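Local coordinates for Cfl (Pectobacterium brasiliense, PDB 7A9J), which is a coronafacic acid ligase of the ATP-dependent AMP-binding enzyme family, which probably activates carboxylic acids as acyl-adenylates, at residues P229-L237 and Y254-I264; P276-F286 and S303-G311. The protein carries 1 engineered substitution. All coordinates share one frame; numbering follows the deposited sequence.

Contact 1: P229-L237 and Y254-I264. With PO4 (phosphate ion), chain C.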
loop_
_atom_site.group_PDB
_atom_site.type_symbol
_atom_site.label_atom_id
_atom_site.label_comp_id
_atom_site.label_asym_id
_atom_site.label_seq_id
_atom_site.Cartn_x
_atom_site.Cartn_y
_atom_site.Cartn_z
ATOM N N PRO A 229 6.410 -17.091 -12.411
ATOM C CA PRO A 229 6.290 -16.386 -11.116
ATOM C C PRO A 229 4.852 -16.063 -10.800
ATOM O O PRO A 229 4.116 -15.596 -11.668
ATOM C CB PRO A 229 7.086 -15.083 -11.313
ATOM C CG PRO A 229 8.000 -15.355 -12.423
ATOM C CD PRO A 229 7.241 -16.303 -13.344
ATOM N N ALA A 230 4.451 -16.360 -9.566
ATOM C CA ALA A 230 3.178 -15.913 -9.010
ATOM C C ALA A 230 3.423 -14.720 -8.083
ATOM O O ALA A 230 4.333 -14.734 -7.255
ATOM C CB ALA A 230 2.485 -17.030 -8.219
ATOM N N ILE A 231 2.573 -13.721 -8.211
ATOM C CA ILE A 231 2.669 -12.436 -7.503
ATOM C C ILE A 231 1.575 -12.441 -6.465
ATOM O O ILE A 231 0.419 -12.719 -6.792
ATOM C CB ILE A 231 2.505 -11.262 -8.504
ATOM C CG1 ILE A 231 3.841 -10.862 -9.128
ATOM C CG2 ILE A 231 1.812 -10.006 -7.895
ATOM C CD1 ILE A 231 4.776 -11.937 -9.411
ATOM N N LEU A 232 1.920 -12.080 -5.212
ATOM C CA LEU A 232 0.941 -12.008 -4.151
ATOM C C LEU A 232 0.935 -10.591 -3.608
ATOM O O LEU A 232 2.003 -10.026 -3.305
ATOM C CB LEU A 232 1.279 -12.972 -3.014
ATOM C CG LEU A 232 0.544 -12.816 -1.711
ATOM C CD1 LEU A 232 -0.949 -13.029 -1.949
ATOM C CD2 LEU A 232 1.132 -13.816 -0.628
ATOM N N SER A 233 -0.249 -10.022 -3.459
ATOM C CA SER A 233 -0.350 -8.773 -2.685
ATOM C C SER A 233 -1.198 -9.028 -1.450
ATOM O O SER A 233 -2.359 -9.454 -1.568
ATOM C CB SER A 233 -0.955 -7.629 -3.514
ATOM O OG SER A 233 -1.111 -6.483 -2.649
ATOM N N LEU A 234 -0.624 -8.739 -0.256
ATOM C CA LEU A 234 -1.366 -8.954 0.968
ATOM C C LEU A 234 -2.373 -7.829 1.228
ATOM O O LEU A 234 -3.254 -7.990 2.087
ATOM C CB LEU A 234 -0.397 -9.058 2.156
ATOM C CG LEU A 234 0.501 -10.295 1.983
ATOM C CD1 LEU A 234 1.570 -10.278 3.052
ATOM C CD2 LEU A 234 -0.320 -11.586 2.117
ATOM N N VAL A 235 -2.289 -6.734 0.485
ATOM C CA VAL A 235 -3.258 -5.656 0.650
ATOM C C VAL A 235 -4.508 -6.058 -0.153
ATOM O O VAL A 235 -4.356 -6.595 -1.232
ATOM C CB VAL A 235 -2.647 -4.375 0.101
ATOM C CG1 VAL A 235 -3.717 -3.316 -0.012
ATOM C CG2 VAL A 235 -1.460 -3.910 1.079
ATOM N N ASP A 236 -5.702 -5.827 0.388
ATOM C CA ASP A 236 -6.920 -6.203 -0.333
ATOM C C ASP A 236 -6.919 -5.717 -1.770
ATOM O O ASP A 236 -6.535 -4.581 -2.080
ATOM C CB ASP A 236 -8.189 -5.639 0.345
ATOM C CG ASP A 236 -8.381 -6.076 1.787
ATOM O OD1 ASP A 236 -7.900 -7.151 2.204
ATOM O OD2 ASP A 236 -9.076 -5.335 2.502
ATOM N N LEU A 237 -7.475 -6.577 -2.659
ATOM C CA LEU A 237 -7.551 -6.240 -4.076
ATOM C C LEU A 237 -8.508 -5.083 -4.348
ATOM O O LEU A 237 -8.451 -4.475 -5.414
ATOM C CB LEU A 237 -7.989 -7.510 -4.873
ATOM C CG LEU A 237 -8.155 -7.350 -6.388
ATOM C CD1 LEU A 237 -6.898 -6.798 -7.067
ATOM C CD2 LEU A 237 -8.549 -8.795 -6.896
ATOM N N TYR A 254 2.710 -12.641 -15.459
ATOM C CA TYR A 254 2.793 -13.398 -14.222
ATOM C C TYR A 254 1.412 -13.825 -13.773
ATOM O O TYR A 254 0.408 -13.212 -14.150
ATOM C CB TYR A 254 3.405 -12.509 -13.131
ATOM C CG TYR A 254 4.761 -11.907 -13.450
ATOM C CD1 TYR A 254 5.619 -12.531 -14.338
ATOM C CD2 TYR A 254 5.180 -10.716 -12.793
ATOM C CE1 TYR A 254 6.877 -11.981 -14.620
ATOM C CE2 TYR A 254 6.428 -10.135 -13.080
ATOM C CZ TYR A 254 7.268 -10.806 -13.970
ATOM O OH TYR A 254 8.509 -10.288 -14.275
ATOM N N SER A 255 1.341 -14.898 -12.970
ATOM C CA SER A 255 0.065 -15.190 -12.344
ATOM C C SER A 255 -0.044 -14.378 -11.070
ATOM O O SER A 255 0.952 -13.911 -10.517
ATOM C CB SER A 255 -0.127 -16.674 -12.024
ATOM O OG SER A 255 0.853 -17.099 -11.098
ATOM N N VAL A 256 -1.276 -14.202 -10.611
ATOM C CA VAL A 256 -1.559 -13.482 -9.378
ATOM C C VAL A 256 -2.205 -14.471 -8.417
ATOM O O VAL A 256 -3.171 -15.168 -8.771
ATOM C CB VAL A 256 -2.487 -12.275 -9.619
ATOM C CG1 VAL A 256 -2.937 -11.626 -8.275
ATOM C CG2 VAL A 256 -1.817 -11.256 -10.550
ATOM N N LEU A 257 -1.682 -14.527 -7.211
ATOM C CA LEU A 257 -2.210 -15.362 -6.135
ATOM C C LEU A 257 -3.129 -14.523 -5.286
ATOM O O LEU A 257 -2.700 -13.481 -4.780
ATOM C CB LEU A 257 -1.073 -15.918 -5.275
ATOM C CG LEU A 257 -1.496 -16.644 -3.987
ATOM C CD1 LEU A 257 -2.269 -17.972 -4.290
ATOM C CD2 LEU A 257 -0.175 -16.929 -3.167
ATOM N N LEU A 258 -4.391 -14.957 -5.150
ATOM C CA LEU A 258 -5.356 -14.286 -4.292
ATOM C C LEU A 258 -5.615 -15.076 -3.018
ATOM O O LEU A 258 -5.920 -16.267 -3.056
ATOM C CB LEU A 258 -6.685 -14.055 -5.016
ATOM C CG LEU A 258 -6.576 -13.091 -6.199
ATOM C CD1 LEU A 258 -8.025 -12.913 -6.775
ATOM C CD2 LEU A 258 -6.035 -11.713 -5.805
ATOM N N LEU A 259 -5.503 -14.381 -1.872
ATOM C CA LEU A 259 -5.772 -14.979 -0.570
ATOM C C LEU A 259 -6.987 -14.362 0.116
ATOM O O LEU A 259 -7.207 -13.149 0.062
ATOM C CB LEU A 259 -4.555 -14.767 0.336
ATOM C CG LEU A 259 -3.247 -15.306 -0.240
ATOM C CD1 LEU A 259 -2.107 -15.048 0.796
ATOM C CD2 LEU A 259 -3.410 -16.809 -0.543
ATOM N N SER A 260 -7.676 -15.187 0.880
ATOM C CA SER A 260 -8.790 -14.783 1.713
ATOM C C SER A 260 -8.264 -14.253 3.045
ATOM O O SER A 260 -7.098 -14.421 3.372
ATOM C CB SER A 260 -9.705 -15.959 1.944
ATOM O OG SER A 260 -9.139 -16.830 2.910
ATOM N N GLU A 261 -9.156 -13.631 3.821
ATOM C CA GLU A 261 -8.792 -13.170 5.160
ATOM C C GLU A 261 -8.263 -14.328 6.012
ATOM O O GLU A 261 -7.209 -14.207 6.663
ATOM C CB GLU A 261 -10.011 -12.506 5.814
ATOM C CG GLU A 261 -9.638 -11.723 7.089
ATOM C CD GLU A 261 -10.713 -10.738 7.548
ATOM O OE1 GLU A 261 -11.919 -11.062 7.444
ATOM O OE2 GLU A 261 -10.341 -9.635 8.019
ATOM N N VAL A 262 -8.926 -15.480 5.951
ATOM C CA VAL A 262 -8.481 -16.608 6.754
ATOM C C VAL A 262 -7.109 -17.073 6.294
ATOM O O VAL A 262 -6.243 -17.429 7.116
ATOM C CB VAL A 262 -9.517 -17.736 6.693
ATOM C CG1 VAL A 262 -8.872 -19.039 7.148
ATOM C CG2 VAL A 262 -10.634 -17.376 7.627
ATOM N N ASP A 263 -6.879 -17.047 4.976
ATOM C CA ASP A 263 -5.566 -17.434 4.459
ATOM C C ASP A 263 -4.488 -16.546 5.045
ATOM O O ASP A 263 -3.386 -17.013 5.349
ATOM C CB ASP A 263 -5.491 -17.339 2.940
ATOM C CG ASP A 263 -6.475 -18.271 2.232
ATOM O OD1 ASP A 263 -6.912 -17.886 1.133
ATOM O OD2 ASP A 263 -6.799 -19.352 2.769
ATOM N N ILE A 264 -4.786 -15.253 5.178
ATOM C CA ILE A 264 -3.752 -14.327 5.643
ATOM C C ILE A 264 -3.578 -14.378 7.151
ATOM O O ILE A 264 -2.462 -14.180 7.658
ATOM C CB ILE A 264 -4.072 -12.921 5.124
ATOM C CG1 ILE A 264 -3.813 -12.889 3.638
ATOM C CG2 ILE A 264 -3.100 -11.862 5.759
ATOM C CD1 ILE A 264 -4.324 -11.626 2.948
HETATM P P PO4 C . -12.862 -12.807 2.951
HETATM O O1 PO4 C . -13.141 -11.597 3.872
HETATM O O2 PO4 C . -13.210 -14.112 3.633
HETATM O O3 PO4 C . -11.401 -12.806 2.623
HETATM O O4 PO4 C . -13.636 -12.740 1.680
HETATM O O HOH W 1 -2.742 -10.802 -4.506
HETATM O O HOH W 2 -4.437 -11.660 -2.138
#
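I231 O and L257 N make the last direct backbone bond between two parallel strands that then splay apart, their axes diverging at 37°. Strands 230-233 and 255-257 belong to a beta-alpha-beta unit of the AMP-binding domain, connected along the chain by helix 240-251. S255 N donates to P229 O, and I231 N to S255 O. L257 N donates to I231 O at 2.8 Å, nearly straight (170°). Beyond this, one water accepts from S233 N and lies 2.7 Å from L257 O. A second bridges S233 O and L259 N. S233 OG is hydrogen-bonded to S242 OG. I231 and V256 face helix 240-251, while L232 and L257 face helix 267-274. With L232 CG anti to the backbone N (chi1 167°), its CD1 reaches L259 CD1 at 3.6 Å, the two side chains crossing at about a right angle. I231 CD1 lies 3.6 Å from Y254 CD2, and P229 CB lies over one face of that ring, toward its rim. L234 CD2 packs against I264 CG1. S260 and D263 form a capping box at the helix start. A phosphate ion, probably from the crystallisation liquor, is held there by K128 NZ and R129 NH2; its O3 also accepts from E261 N at 2.7 Å.

Contact 2: P276-F286 and S303-G311. With R4Z (6-ethyl-1-oxidanylidene-indene-4-carboxylic acid), chain B.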
loop_
_atom_site.group_PDB
_atom_site.type_symbol
_atom_site.label_atom_id
_atom_site.label_comp_id
_atom_site.label_asym_id
_atom_site.label_seq_id
_atom_site.Cartn_x
_atom_site.Cartn_y
_atom_site.Cartn_z
ATOM N N PRO A 276 4.649 -18.091 -3.324
ATOM C CA PRO A 276 4.705 -17.040 -4.332
ATOM C C PRO A 276 6.149 -16.570 -4.543
ATOM O O PRO A 276 7.023 -16.722 -3.680
ATOM C CB PRO A 276 3.839 -15.928 -3.732
ATOM C CG PRO A 276 3.948 -16.150 -2.241
ATOM C CD PRO A 276 4.012 -17.629 -2.069
ATOM N N ALA A 277 6.402 -16.021 -5.722
ATOM C CA ALA A 277 7.728 -15.513 -6.065
ATOM C C ALA A 277 7.927 -14.086 -5.590
ATOM O O ALA A 277 9.081 -13.635 -5.495
ATOM C CB ALA A 277 7.949 -15.532 -7.584
ATOM N N TRP A 278 6.832 -13.378 -5.292
ATOM C CA TRP A 278 6.886 -11.946 -5.026
ATOM C C TRP A 278 5.721 -11.632 -4.115
ATOM O O TRP A 278 4.604 -12.123 -4.361
ATOM C CB TRP A 278 6.798 -11.185 -6.345
ATOM C CG TRP A 278 6.978 -9.674 -6.253
ATOM C CD1 TRP A 278 8.120 -8.985 -6.526
ATOM C CD2 TRP A 278 5.958 -8.714 -6.047
ATOM N NE1 TRP A 278 7.874 -7.636 -6.471
ATOM C CE2 TRP A 278 6.550 -7.447 -6.153
ATOM C CE3 TRP A 278 4.576 -8.813 -5.740
ATOM C CZ2 TRP A 278 5.836 -6.258 -6.000
ATOM C CZ3 TRP A 278 3.851 -7.624 -5.562
ATOM C CH2 TRP A 278 4.478 -6.357 -5.719
ATOM N N ILE A 279 5.967 -10.855 -3.049
ATOM C CA ILE A 279 4.935 -10.567 -2.062
ATOM C C ILE A 279 4.981 -9.065 -1.798
ATOM O O ILE A 279 6.008 -8.549 -1.311
ATOM C CB ILE A 279 5.188 -11.302 -0.737
ATOM C CG1 ILE A 279 5.324 -12.815 -0.977
ATOM C CG2 ILE A 279 4.084 -10.975 0.255
ATOM C CD1 ILE A 279 5.662 -13.568 0.326
ATOM N N ALA A 280 3.863 -8.391 -2.017
ATOM C CA ALA A 280 3.696 -7.023 -1.535
ATOM C C ALA A 280 2.899 -7.010 -0.238
ATOM O O ALA A 280 2.019 -7.835 -0.014
ATOM C CB ALA A 280 2.989 -6.161 -2.602
ATOM N N GLY A 281 3.210 -6.045 0.644
ATOM C CA GLY A 281 2.439 -5.975 1.885
ATOM C C GLY A 281 2.748 -4.660 2.584
ATOM O O GLY A 281 3.628 -3.905 2.167
ATOM N N THR A 282 1.948 -4.364 3.602
ATOM C CA THR A 282 2.348 -3.266 4.535
ATOM C C THR A 282 3.533 -3.664 5.384
ATOM O O THR A 282 3.850 -4.838 5.545
ATOM C CB THR A 282 1.201 -2.914 5.467
ATOM O OG1 THR A 282 0.986 -4.002 6.380
ATOM C CG2 THR A 282 -0.047 -2.558 4.656
ATOM N N PRO A 283 4.187 -2.682 6.034
ATOM C CA PRO A 283 5.222 -3.075 6.984
ATOM C C PRO A 283 4.667 -3.973 8.061
ATOM O O PRO A 283 5.332 -4.903 8.560
ATOM C CB PRO A 283 5.691 -1.716 7.563
ATOM C CG PRO A 283 5.582 -0.796 6.395
ATOM C CD PRO A 283 4.278 -1.280 5.625
ATOM N N SER A 284 3.445 -3.681 8.479
ATOM C CA SER A 284 2.807 -4.520 9.471
ATOM C C SER A 284 2.697 -5.971 9.009
ATOM O O SER A 284 2.840 -6.889 9.831
ATOM C CB SER A 284 1.421 -3.971 9.790
ATOM O OG SER A 284 0.778 -4.844 10.693
ATOM N N ASN A 285 2.334 -6.188 7.737
ATOM C CA ASN A 285 2.258 -7.553 7.197
ATOM C C ASN A 285 3.566 -8.287 7.442
ATOM O O ASN A 285 3.578 -9.414 7.934
ATOM C CB ASN A 285 1.980 -7.545 5.684
ATOM C CG ASN A 285 0.524 -7.320 5.329
ATOM O OD1 ASN A 285 0.206 -6.452 4.527
ATOM N ND2 ASN A 285 -0.378 -8.121 5.908
ATOM N N PHE A 286 4.694 -7.645 7.098
ATOM C CA PHE A 286 5.955 -8.359 7.191
ATOM C C PHE A 286 6.426 -8.531 8.626
ATOM O O PHE A 286 7.044 -9.550 8.958
ATOM C CB PHE A 286 6.984 -7.630 6.340
ATOM C CG PHE A 286 6.687 -7.762 4.883
ATOM C CD1 PHE A 286 6.770 -9.001 4.275
ATOM C CD2 PHE A 286 6.244 -6.674 4.145
ATOM C CE1 PHE A 286 6.488 -9.153 2.934
ATOM C CE2 PHE A 286 5.947 -6.808 2.792
ATOM C CZ PHE A 286 6.075 -8.056 2.164
ATOM N N SER A 303 14.056 -16.871 1.317
ATOM C CA SER A 303 15.344 -16.368 0.827
ATOM C C SER A 303 15.318 -16.060 -0.672
ATOM O O SER A 303 15.996 -15.125 -1.115
ATOM C CB SER A 303 16.475 -17.368 1.152
ATOM O OG SER A 303 16.206 -18.631 0.577
ATOM N N GLU A 304 14.565 -16.825 -1.464
ATOM C CA GLU A 304 14.422 -16.581 -2.899
ATOM C C GLU A 304 13.228 -15.686 -3.243
ATOM O O GLU A 304 13.001 -15.402 -4.425
ATOM C CB GLU A 304 14.267 -17.894 -3.659
ATOM C CG GLU A 304 15.506 -18.789 -3.687
ATOM C CD GLU A 304 16.615 -18.194 -4.534
ATOM O OE1 GLU A 304 17.795 -18.369 -4.167
ATOM O OE2 GLU A 304 16.309 -17.547 -5.568
ATOM N N THR A 305 12.446 -15.274 -2.253
ATOM C CA THR A 305 11.220 -14.522 -2.493
ATOM C C THR A 305 11.493 -13.030 -2.416
ATOM O O THR A 305 12.213 -12.561 -1.525
ATOM C CB THR A 305 10.154 -14.897 -1.463
ATOM O OG1 THR A 305 10.003 -16.332 -1.440
ATOM C CG2 THR A 305 8.777 -14.212 -1.804
ATOM N N VAL A 306 10.926 -12.284 -3.349
ATOM C CA VAL A 306 11.133 -10.834 -3.392
ATOM C C VAL A 306 9.962 -10.216 -2.658
ATOM O O VAL A 306 8.815 -10.404 -3.057
ATOM C CB VAL A 306 11.209 -10.309 -4.837
ATOM C CG1 VAL A 306 11.266 -8.757 -4.859
ATOM C CG2 VAL A 306 12.444 -10.859 -5.523
ATOM N N CYS A 307 10.237 -9.502 -1.571
ATOM C CA CYS A 307 9.181 -8.895 -0.758
ATOM C C CYS A 307 9.260 -7.373 -0.823
ATOM O O CYS A 307 10.352 -6.804 -0.716
ATOM C CB CYS A 307 9.314 -9.340 0.711
ATOM S SG CYS A 307 9.067 -11.169 0.797
ATOM N N VAL A 308 8.111 -6.721 -0.973
ATOM C CA VAL A 308 8.030 -5.278 -1.187
ATOM C C VAL A 308 7.107 -4.699 -0.123
ATOM O O VAL A 308 5.888 -4.922 -0.165
ATOM C CB VAL A 308 7.534 -4.914 -2.597
ATOM C CG1 VAL A 308 7.431 -3.380 -2.718
ATOM C CG2 VAL A 308 8.457 -5.508 -3.710
ATOM N N ALA A 309 7.667 -3.871 0.773
ATOM C CA ALA A 309 6.886 -3.224 1.824
ATOM C C ALA A 309 6.404 -1.883 1.281
ATOM O O ALA A 309 7.211 -1.068 0.833
ATOM C CB ALA A 309 7.757 -2.982 3.091
ATOM N N GLY A 310 5.124 -1.610 1.407
ATOM C CA GLY A 310 4.553 -0.455 0.722
ATOM C C GLY A 310 3.982 0.551 1.690
ATOM O O GLY A 310 3.273 0.166 2.603
ATOM N N GLY A 311 4.253 1.842 1.423
ATOM C CA GLY A 311 3.636 2.955 2.124
ATOM C C GLY A 311 4.019 4.382 1.723
ATOM O O GLY A 311 4.085 4.769 0.536
HETATM C C13 R4Z B . -1.178 4.528 -5.122
HETATM C C15 R4Z B . 0.920 3.491 -4.143
HETATM C C02 R4Z B . 2.946 2.316 -3.016
HETATM C C03 R4Z B . 3.284 1.678 -1.823
HETATM C C04 R4Z B . 2.055 1.842 -0.926
HETATM C C05 R4Z B . 1.615 2.840 -3.137
HETATM C C06 R4Z B . 0.980 2.568 -1.899
HETATM C C07 R4Z B . -0.347 2.948 -1.740
HETATM C C08 R4Z B . -1.057 2.663 -0.407
HETATM C C11 R4Z B . -1.046 3.566 -2.777
HETATM C C12 R4Z B . -0.423 3.847 -4.000
HETATM C C14 R4Z B . -2.106 3.517 -5.855
HETATM O O01 R4Z B . 3.747 2.423 -3.908
HETATM O O09 R4Z B . -2.315 2.749 -0.391
HETATM O O10 R4Z B . -0.427 2.367 0.659
HETATM O O HOH W 3 7.359 -17.172 -1.055
HETATM O O HOH W 4 11.452 -14.291 -6.718
#
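V308 N donates to I279 O at 2.8 Å, in the carbonyl plane, and G310 N donates to G281 O, also at 2.8 Å. These are the shortest of five backbone bonds that pair two parallel strands. Strands 278-281 and 306-311, connected along the chain by helix 283-294, form a beta-alpha-beta unit of the AMP-binding domain. I279 N bonds to V306 O and G281 N to V308 O. V306 N to A277 O is longer, 3.1 Å, but the straightest at N-H (179°). Two waters extend the pairing at the N-terminal end of the strands, one joining P276 O and T305 OG1, the other A277 O and E304 O. At their C-terminal end T282 and N285 form a capping box: N285 N donates to T282 OG1, and T282 N to a lone pair of N285 OD1.

On one face, W278 CG is anti to the backbone N (chi1 -174°), which carries the indole obliquely across V306 and V308. Its CD1 meets V306 CG1 at 3.6 Å and its CZ2 meets V308 CG2 at 3.6 Å. Against the face that carries I279, C307 and A309, F286 of helix 283-294 sets CE1 3.6 Å from C307 CB, with the sulfur oblique to the ring. V308 O sits at the ring edge, near its plane, and F322 meets F286 edge-to-face. I279 CG1 packs on T305 CG2. G310 and G311 line the ligand pocket, where G310 C lies 3.5 Å from C04 of the bound indenone acid.

In the fold
Following the chain, strand 230-233 runs into helix 240-251, and contact 1 closes that loop at strand 255-257. Helices 261-265 and 267-274 then lead to strand 278-281. Helix 283-294 follows, and contact 2 closes the second loop at strand 306-311. The contacts are in series and neither nest nor cross. Their strands lie side by side in the order 255-257, 230-233, 278-281, 306-311, all parallel. The two inner strands join the contacts: A280 probably bonds through N to L232 O and through O to L234 N. Strands 39-42 and 331-335 continue the pairing at the two ends. The C-terminal end of strand 306-311 reaches the ligand pocket.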